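PDB 2B30: pvivax hypothetical protein, which probably works as a magnesium-dependent phosphatase of the haloacid dehalogenase superfamily, Cof-like subfamily IIB, although its substrate is unknown. Local coordinates for residues A[135-141]-A[179-185]; A[111-116]-A[218-223]. All coordinates share one frame; numbering follows the deposited sequence.

Interactions 1 and 2 lie about 12 Å apart between centres and are nested along the chain, in the order 111-116, 135-141, 179-185, 218-223. Interaction 1 pairs two inner strands of the six-stranded cap sheet. Interaction 2 joins the segment that leaves the core sheet for the cap to the one that returns from it, so the whole cap is the insert between its segments. Strand 216-220 runs beside 181-184 in the same sheet, where V218 N meets L182 O at 2.8 Å, and N180 ND2 meets D112 OD1 at 2.7 Å. The returning strand thus belongs to the cap sheet itself, while the outgoing segment is bonded to residues just before strand 181-184.

Interaction 1 (A[135-141]-A[179-185]); sequences QTIFHRG and MNKLMIV
H139 and K181 lie side by side on one face of the sheet, pointing the same way, and the lysine's aliphatic end sits over the imidazole. K181 CE is 4.0 Å from the centroid of the H139 ring and 21° off its normal, a CH-pi contact displaced toward the ring's rim; the bend at chi3 (80°) folds CE back over the ring, while NZ goes on to a salt bridge with E217. Further along this face I137 and M183 also run together, and I137 CD1 reaches V185 CG2 at 4.0 Å, with F155 of helix 155-160 packing against all three.

On the other face L182 crosses F138 at a slant, its CD2 against F138 CD1, and T136 puts OG1 against the I184 side chain while bonding L132 O. M179 brings its CE against F138 CB, with its CG at the edge of the ring. Helix 117-129 lies against this side through L123 and L127.

The two strands are antiparallel neighbours inside the cap sheet of a HAD-type hydrolase, and the M183 side chain comes within about 9 Å of that of the calcium ligand D35. At the H139 end their ladder finishes in a classic beta bulge: N180 and K181 both face H139, whose O accepts N180 N at 2.9 Å and, weakly, K181 N at 3.4 Å.

From the bulge itself, N180 OD1 receives G141 N at 2.9 Å and a weak bond from R140 NH1 at 3.0 Å, the guanidinium and amide planes being 76° apart. N180 ND2 turns to D112, which also pairs with the arginine. At the far end, the Q135 chain runs out from CG to place NE2 2.9 Å from V185 O in a nearly straight bond, beside the backbone bond from V185 N to Q135 O.

Interaction 2 (A[111-116]-A[218-223]); sequences LDETIE and VTKLGH
I115 and K220 bring their CA atoms to 4.7 Å where the two segments pass, and water 1 spans the backbones by donating to E113 O (2.8 Å) and accepting from K220 N (3.2 Å). These are the two linkers between core and cap of a HAD-type hydrolase: 111-116 leaves the edge strand of the core sheet and ends at E116, the N-cap position of cap helix 117-129, while 218-223 leaves the cap sheet and turns back toward the core through a type II beta turn, K220 to H223. Such paired linkers are where the cap of relatives in this superfamily can move against the core.

K220 has the largest share of the contact. With CG anti to its N (chi1 -170°) and the rest of the chain extended, it stretches across the other linker, its CD and CE passing T114 O. NZ makes a salt bridge with E113 OE1; the modelled 2.5 Å is very short and its exact value doubtful at this resolution. E116 meets the same chain at about a right angle, OE2 lying 3.3 Å from K220 CE.

In E113, chi1 (-70°) puts CG 3.6 Å from H223 NE2, with CB over one face of the imidazole, and the bend at chi2 then turns the carboxylate to K220 NZ. Carboxylate and ring planes are 44° apart. I115 turns its CG1 to the backbone at K220 and packs on L206 and Y120.

In the turn, G222 O bonds Y226 OH of the second subunit. At the turn's start, water 3 donates to E116 OE1 at 2.8 Å and accepts from L221 N at 2.7 Å.

Interaction 1 (A[135-141]-A[179-185])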
ATOM      1  N   GLN A 135      22.931  18.182  -8.912  1.00 44.07           N
ATOM      2  CA  GLN A 135      21.653  18.312  -9.629  1.00 42.02           C
ATOM      3  C   GLN A 135      20.486  17.751  -8.808  1.00 41.32           C
ATOM      4  O   GLN A 135      19.445  17.361  -9.362  1.00 40.54           O
ATOM      5  CB  GLN A 135      21.743  17.626 -10.990  1.00 40.80           C
ATOM      6  CG  GLN A 135      22.305  16.225 -10.928  1.00 41.34           C
ATOM      7  CD  GLN A 135      22.724  15.713 -12.279  1.00 38.22           C
ATOM      8  OE1 GLN A 135      23.909  15.728 -12.615  1.00 38.19           O
ATOM      9  NE2 GLN A 135      21.758  15.269 -13.070  1.00 32.69           N
ATOM     10  N   THR A 136      20.660  17.762  -7.486  1.00 40.63           N
ATOM     11  CA  THR A 136      19.729  17.142  -6.541  1.00 42.15           C
ATOM     12  C   THR A 136      19.112  18.188  -5.609  1.00 40.41           C
ATOM     13  O   THR A 136      19.832  18.935  -4.958  1.00 40.59           O
ATOM     14  CB  THR A 136      20.460  16.075  -5.695  1.00 42.76           C
ATOM     15  OG1 THR A 136      20.892  15.016  -6.552  1.00 41.70           O
ATOM     16  CG2 THR A 136      19.554  15.498  -4.597  1.00 45.22           C
ATOM     17  N   ILE A 137      17.783  18.230  -5.539  1.00 39.01           N
ATOM     18  CA  ILE A 137      17.090  19.172  -4.652  1.00 38.08           C
ATOM     19  C   ILE A 137      16.756  18.496  -3.327  1.00 36.70           C
ATOM     20  O   ILE A 137      16.023  17.509  -3.287  1.00 36.73           O
ATOM     21  CB  ILE A 137      15.803  19.734  -5.292  1.00 36.90           C
ATOM     22  CG1 ILE A 137      16.117  20.322  -6.665  1.00 34.87           C
ATOM     23  CG2 ILE A 137      15.199  20.815  -4.390  1.00 34.87           C
ATOM     24  CD1 ILE A 137      14.912  20.609  -7.505  1.00 37.08           C
ATOM     25  N   PHE A 138      17.296  19.042  -2.245  1.00 37.34           N
ATOM     26  CA  PHE A 138      17.195  18.425  -0.922  1.00 38.49           C
ATOM     27  C   PHE A 138      16.038  19.029  -0.146  1.00 38.74           C
ATOM     28  O   PHE A 138      16.027  20.239   0.086  1.00 40.05           O
ATOM     29  CB  PHE A 138      18.492  18.639  -0.155  1.00 37.84           C
ATOM     30  CG  PHE A 138      19.669  17.952  -0.773  1.00 38.88           C
ATOM     31  CD1 PHE A 138      20.139  16.754  -0.256  1.00 35.98           C
ATOM     32  CD2 PHE A 138      20.309  18.502  -1.878  1.00 37.10           C
ATOM     33  CE1 PHE A 138      21.223  16.121  -0.816  1.00 37.80           C
ATOM     34  CE2 PHE A 138      21.398  17.870  -2.445  1.00 39.05           C
ATOM     35  CZ  PHE A 138      21.855  16.675  -1.917  1.00 38.91           C
ATOM     36  N   HIS A 139      15.072  18.196   0.242  1.00 36.90           N
ATOM     37  CA  HIS A 139      13.842  18.678   0.868  1.00 37.02           C
ATOM     38  C   HIS A 139      13.776  18.293   2.342  1.00 35.17           C
ATOM     39  O   HIS A 139      13.959  17.128   2.682  1.00 36.99           O
ATOM     40  CB  HIS A 139      12.620  18.093   0.155  1.00 37.99           C
ATOM     41  CG  HIS A 139      12.386  18.642  -1.219  1.00 39.75           C
ATOM     42  ND1 HIS A 139      11.599  19.750  -1.454  1.00 38.92           N
ATOM     43  CD2 HIS A 139      12.805  18.216  -2.436  1.00 41.11           C
ATOM     44  CE1 HIS A 139      11.549  19.986  -2.753  1.00 38.76           C
ATOM     45  NE2 HIS A 139      12.268  19.067  -3.372  1.00 39.41           N
ATOM     46  N   ARG A 140      13.511  19.269   3.209  1.00 33.49           N
ATOM     47  CA  ARG A 140      13.180  19.003   4.619  1.00 32.60           C
ATOM     48  C   ARG A 140      12.049  19.921   5.047  1.00 34.23           C
ATOM     49  O   ARG A 140      12.205  21.144   5.048  1.00 33.60           O
ATOM     50  CB  ARG A 140      14.385  19.212   5.537  1.00 31.68           C
ATOM     51  CG  ARG A 140      14.130  18.867   7.003  1.00 34.38           C
ATOM     52  CD  ARG A 140      14.085  17.350   7.258  1.00 37.00           C
ATOM     53  NE  ARG A 140      13.784  17.033   8.657  1.00 36.35           N
ATOM     54  CZ  ARG A 140      12.573  17.131   9.210  1.00 34.62           C
ATOM     55  NH1 ARG A 140      11.524  17.505   8.496  1.00 34.44           N
ATOM     56  NH2 ARG A 140      12.406  16.843  10.491  1.00 34.66           N
ATOM     57  N   GLY A 141      10.913  19.322   5.400  1.00 35.80           N
ATOM     58  CA  GLY A 141       9.733  20.065   5.813  1.00 37.38           C
ATOM     59  C   GLY A 141       9.182  20.938   4.702  1.00 38.86           C
ATOM     60  O   GLY A 141       8.811  20.441   3.627  1.00 39.60           O
ATOM     61  N   MET A 179      16.732  13.909   5.187  1.00 37.12           N
ATOM     62  CA  MET A 179      15.776  14.719   4.411  1.00 36.07           C
ATOM     63  C   MET A 179      14.472  13.954   4.281  1.00 35.75           C
ATOM     64  O   MET A 179      14.460  12.729   4.400  1.00 34.82           O
ATOM     65  CB  MET A 179      16.301  14.974   2.992  1.00 36.39           C
ATOM     66  CG  MET A 179      17.496  15.883   2.907  1.00 37.48           C
ATOM     67  SD  MET A 179      17.109  17.591   3.271  1.00 35.65           S
ATOM     68  CE  MET A 179      18.751  18.186   3.643  1.00 33.87           C
ATOM     69  N   ASN A 180      13.382  14.670   4.011  1.00 35.78           N
ATOM     70  CA  ASN A 180      12.111  14.026   3.667  1.00 36.08           C
ATOM     71  C   ASN A 180      12.134  13.511   2.230  1.00 35.75           C
ATOM     72  O   ASN A 180      11.529  12.478   1.920  1.00 34.39           O
ATOM     73  CB  ASN A 180      10.944  14.994   3.822  1.00 36.82           C
ATOM     74  CG  ASN A 180      10.721  15.423   5.256  1.00 36.46           C
ATOM     75  OD1 ASN A 180      11.180  16.484   5.668  1.00 31.34           O
ATOM     76  ND2 ASN A 180       9.996  14.611   6.019  1.00 37.79           N
ATOM     77  N   LYS A 181      12.817  14.249   1.358  1.00 33.75           N
ATOM     78  CA  LYS A 181      12.872  13.895  -0.053  1.00 35.83           C
ATOM     79  C   LYS A 181      14.088  14.461  -0.778  1.00 34.86           C
ATOM     80  O   LYS A 181      14.478  15.604  -0.545  1.00 33.29           O
ATOM     81  CB  LYS A 181      11.603  14.384  -0.757  1.00 36.43           C
ATOM     82  CG  LYS A 181      11.573  14.137  -2.263  1.00 36.13           C
ATOM     83  CD  LYS A 181      10.200  14.429  -2.824  1.00 38.28           C
ATOM     84  CE  LYS A 181       9.967  15.917  -3.032  1.00 39.62           C
ATOM     85  NZ  LYS A 181      10.012  16.256  -4.461  1.00 37.83           N
ATOM     86  N   LEU A 182      14.669  13.652  -1.660  1.00 35.49           N
ATOM     87  CA  LEU A 182      15.631  14.144  -2.647  1.00 40.54           C
ATOM     88  C   LEU A 182      14.996  14.005  -4.030  1.00 42.78           C
ATOM     89  O   LEU A 182      14.635  12.895  -4.439  1.00 42.64           O
ATOM     90  CB  LEU A 182      16.949  13.360  -2.611  1.00 40.16           C
ATOM     91  CG  LEU A 182      17.683  13.160  -1.287  1.00 44.18           C
ATOM     92  CD1 LEU A 182      19.076  12.639  -1.558  1.00 47.79           C
ATOM     93  CD2 LEU A 182      17.780  14.438  -0.495  1.00 49.67           C
ATOM     94  N   MET A 183      14.835  15.125  -4.732  1.00 45.07           N
ATOM     95  CA  MET A 183      14.394  15.092  -6.122  1.00 47.48           C
ATOM     96  C   MET A 183      15.599  15.279  -7.015  1.00 47.56           C
ATOM     97  O   MET A 183      16.090  16.395  -7.175  1.00 50.52           O
ATOM     98  CB  MET A 183      13.376  16.183  -6.422  1.00 48.78           C
ATOM     99  CG  MET A 183      12.737  16.032  -7.792  1.00 49.46           C
ATOM    100  SD  MET A 183      12.374  17.622  -8.530  1.00 52.85           S
ATOM    101  CE  MET A 183      11.647  17.105 -10.091  1.00 54.44           C
ATOM    102  N   ILE A 184      16.081  14.185  -7.595  1.00 47.83           N
ATOM    103  CA  ILE A 184      17.233  14.239  -8.490  1.00 48.09           C
ATOM    104  C   ILE A 184      16.749  14.675  -9.878  1.00 48.20           C
ATOM    105  O   ILE A 184      16.032  13.937 -10.557  1.00 48.27           O
ATOM    106  CB  ILE A 184      17.970  12.881  -8.564  1.00 47.74           C
ATOM    107  CG1 ILE A 184      18.331  12.385  -7.156  1.00 46.48           C
ATOM    108  CG2 ILE A 184      19.238  12.999  -9.399  1.00 48.71           C
ATOM    109  CD1 ILE A 184      19.048  11.040  -7.145  1.00 46.36           C
ATOM    110  N   VAL A 185      17.129  15.888 -10.275  1.00 47.95           N
ATOM    111  CA  VAL A 185      16.797  16.401 -11.597  1.00 48.75           C
ATOM    112  C   VAL A 185      17.696  15.722 -12.624  1.00 49.10           C
ATOM    113  O   VAL A 185      18.919  15.731 -12.499  1.00 48.08           O
ATOM    114  CB  VAL A 185      16.939  17.933 -11.661  1.00 48.38           C
ATOM    115  CG1 VAL A 185      16.789  18.429 -13.083  1.00 49.26           C
ATOM    116  CG2 VAL A 185      15.902  18.596 -10.761  1.00 47.94           C
TER

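Interaction 2 (A[111-116]-A[218-223])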
ATOM      1  N   LEU A 111       2.118  13.574  10.451  1.00 33.98           N
ATOM      2  CA  LEU A 111       3.213  12.735  10.003  1.00 33.05           C
ATOM      3  C   LEU A 111       4.276  13.580   9.347  1.00 32.88           C
ATOM      4  O   LEU A 111       3.981  14.388   8.459  1.00 30.03           O
ATOM      5  CB  LEU A 111       2.698  11.712   8.989  1.00 32.70           C
ATOM      6  CG  LEU A 111       3.648  10.550   8.696  1.00 32.92           C
ATOM      7  CD1 LEU A 111       3.785   9.598   9.895  1.00 28.04           C
ATOM      8  CD2 LEU A 111       3.149   9.797   7.465  1.00 34.31           C
ATOM      9  N   ASP A 112       5.505  13.392   9.815  1.00 33.80           N
ATOM     10  CA  ASP A 112       6.697  13.964   9.209  1.00 35.31           C
ATOM     11  C   ASP A 112       7.746  12.860   9.180  1.00 35.32           C
ATOM     12  O   ASP A 112       8.540  12.737  10.106  1.00 35.26           O
ATOM     13  CB  ASP A 112       7.196  15.164  10.024  1.00 36.59           C
ATOM     14  CG  ASP A 112       8.380  15.899   9.361  1.00 42.60           C
ATOM     15  OD1 ASP A 112       9.053  15.329   8.468  1.00 45.42           O
ATOM     16  OD2 ASP A 112       8.635  17.064   9.740  1.00 43.46           O
ATOM     17  N   GLU A 113       7.739  12.037   8.135  1.00 35.69           N
ATOM     18  CA  GLU A 113       8.713  10.946   8.049  1.00 38.04           C
ATOM     19  C   GLU A 113       9.948  11.328   7.239  1.00 37.59           C
ATOM     20  O   GLU A 113       9.837  11.748   6.093  1.00 37.84           O
ATOM     21  CB  GLU A 113       8.074   9.682   7.475  1.00 38.82           C
ATOM     22  CG  GLU A 113       7.079   9.023   8.435  1.00 42.18           C
ATOM     23  CD  GLU A 113       7.701   8.630   9.763  1.00 41.93           C
ATOM     24  OE1 GLU A 113       8.486   7.660   9.785  1.00 43.11           O
ATOM     25  OE2 GLU A 113       7.406   9.296  10.779  1.00 41.10           O
ATOM     26  N   THR A 114      11.122  11.175   7.848  1.00 37.37           N
ATOM     27  CA  THR A 114      12.390  11.412   7.161  1.00 37.05           C
ATOM     28  C   THR A 114      13.134  10.109   6.915  1.00 35.77           C
ATOM     29  O   THR A 114      12.976   9.137   7.662  1.00 35.71           O
ATOM     30  CB  THR A 114      13.310  12.309   7.975  1.00 36.45           C
ATOM     31  OG1 THR A 114      13.548  11.698   9.249  1.00 37.34           O
ATOM     32  CG2 THR A 114      12.688  13.685   8.153  1.00 36.84           C
ATOM     33  N   ILE A 115      13.973  10.115   5.886  1.00 32.29           N
ATOM     34  CA  ILE A 115      14.752   8.945   5.539  1.00 31.51           C
ATOM     35  C   ILE A 115      15.579   8.526   6.748  1.00 30.43           C
ATOM     36  O   ILE A 115      16.031   9.361   7.510  1.00 33.41           O
ATOM     37  CB  ILE A 115      15.661   9.211   4.319  1.00 31.42           C
ATOM     38  CG1 ILE A 115      14.811   9.499   3.073  1.00 32.81           C
ATOM     39  CG2 ILE A 115      16.560   8.016   4.049  1.00 31.16           C
ATOM     40  CD1 ILE A 115      15.506  10.334   2.039  1.00 31.82           C
ATOM     41  N   GLU A 116      15.733   7.225   6.937  1.00 31.01           N
ATOM     42  CA  GLU A 116      16.553   6.690   8.007  1.00 32.84           C
ATOM     43  C   GLU A 116      17.988   7.176   7.824  1.00 34.39           C
ATOM     44  O   GLU A 116      18.502   7.194   6.702  1.00 37.18           O
ATOM     45  CB  GLU A 116      16.517   5.155   7.999  1.00 33.33           C
ATOM     46  CG  GLU A 116      15.175   4.533   8.396  1.00 35.33           C
ATOM     47  CD  GLU A 116      14.208   4.305   7.229  1.00 40.52           C
ATOM     48  OE1 GLU A 116      14.424   4.843   6.114  1.00 39.84           O
ATOM     49  OE2 GLU A 116      13.213   3.574   7.436  1.00 44.12           O
ATOM     50  N   VAL A 218      12.931  10.725  -4.432  1.00 34.12           N
ATOM     51  CA  VAL A 218      13.387   9.736  -3.440  1.00 31.65           C
ATOM     52  C   VAL A 218      12.808  10.026  -2.055  1.00 30.38           C
ATOM     53  O   VAL A 218      13.101  11.057  -1.475  1.00 28.90           O
ATOM     54  CB  VAL A 218      14.914   9.759  -3.334  1.00 30.00           C
ATOM     55  CG1 VAL A 218      15.409   8.734  -2.334  1.00 32.25           C
ATOM     56  CG2 VAL A 218      15.521   9.511  -4.695  1.00 35.03           C
ATOM     57  N   THR A 219      11.996   9.110  -1.532  1.00 32.18           N
ATOM     58  CA  THR A 219      11.414   9.242  -0.183  1.00 32.93           C
ATOM     59  C   THR A 219      11.663   7.990   0.645  1.00 33.47           C
ATOM     60  O   THR A 219      12.169   6.989   0.135  1.00 34.68           O
ATOM     61  CB  THR A 219       9.897   9.505  -0.241  1.00 34.00           C
ATOM     62  OG1 THR A 219       9.283   8.627  -1.197  1.00 37.08           O
ATOM     63  CG2 THR A 219       9.621  10.945  -0.637  1.00 34.85           C
ATOM     64  N   LYS A 220      11.321   8.059   1.930  1.00 34.21           N
ATOM     65  CA  LYS A 220      11.450   6.921   2.849  1.00 33.37           C
ATOM     66  C   LYS A 220      10.678   5.692   2.343  1.00 32.22           C
ATOM     67  O   LYS A 220       9.637   5.829   1.698  1.00 32.89           O
ATOM     68  CB  LYS A 220      10.937   7.323   4.237  1.00 33.95           C
ATOM     69  CG  LYS A 220      11.228   6.322   5.370  1.00 34.25           C
ATOM     70  CD  LYS A 220      10.585   6.785   6.673  1.00 33.65           C
ATOM     71  CE  LYS A 220      11.193   6.114   7.895  1.00 36.93           C
ATOM     72  NZ  LYS A 220      10.716   6.783   9.140  1.00 36.65           N
ATOM     73  N   LEU A 221      11.197   4.502   2.640  1.00 30.72           N
ATOM     74  CA  LEU A 221      10.579   3.244   2.211  1.00 30.76           C
ATOM     75  C   LEU A 221       9.268   3.013   2.932  1.00 31.51           C
ATOM     76  O   LEU A 221       9.129   3.370   4.095  1.00 34.17           O
ATOM     77  CB  LEU A 221      11.514   2.067   2.503  1.00 30.15           C
ATOM     78  CG  LEU A 221      11.065   0.681   2.016  1.00 31.76           C
ATOM     79  CD1 LEU A 221      11.133   0.587   0.509  1.00 30.75           C
ATOM     80  CD2 LEU A 221      11.902  -0.420   2.643  1.00 31.82           C
ATOM     81  N   GLY A 222       8.313   2.398   2.245  1.00 33.28           N
ATOM     82  CA  GLY A 222       7.033   2.035   2.855  1.00 33.58           C
ATOM     83  C   GLY A 222       5.991   3.139   2.902  1.00 34.43           C
ATOM     84  O   GLY A 222       4.914   2.950   3.486  1.00 34.64           O
ATOM     85  N   HIS A 223       6.295   4.282   2.281  1.00 34.16           N
ATOM     86  CA  HIS A 223       5.368   5.419   2.234  1.00 34.82           C
ATOM     87  C   HIS A 223       4.995   5.797   0.810  1.00 34.67           C
ATOM     88  O   HIS A 223       5.828   5.797  -0.091  1.00 34.10           O
ATOM     89  CB  HIS A 223       5.970   6.648   2.934  1.00 36.18           C
ATOM     90  CG  HIS A 223       6.173   6.458   4.402  1.00 34.10           C
ATOM     91  ND1 HIS A 223       5.141   6.545   5.308  1.00 34.07           N
ATOM     92  CD2 HIS A 223       7.280   6.147   5.116  1.00 32.46           C
ATOM     93  CE1 HIS A 223       5.606   6.300   6.521  1.00 34.28           C
ATOM     94  NE2 HIS A 223       6.900   6.059   6.432  1.00 33.82           N
TER
HETATM   95  O   HOH W   1      11.005  10.647   3.816  1.00 37.83           O
HETATM   96  O   HOH W   2      10.460   9.702  10.306  1.00 45.96           O
HETATM   97  O   HOH W   3      13.816   4.688   3.435  1.00 34.12           O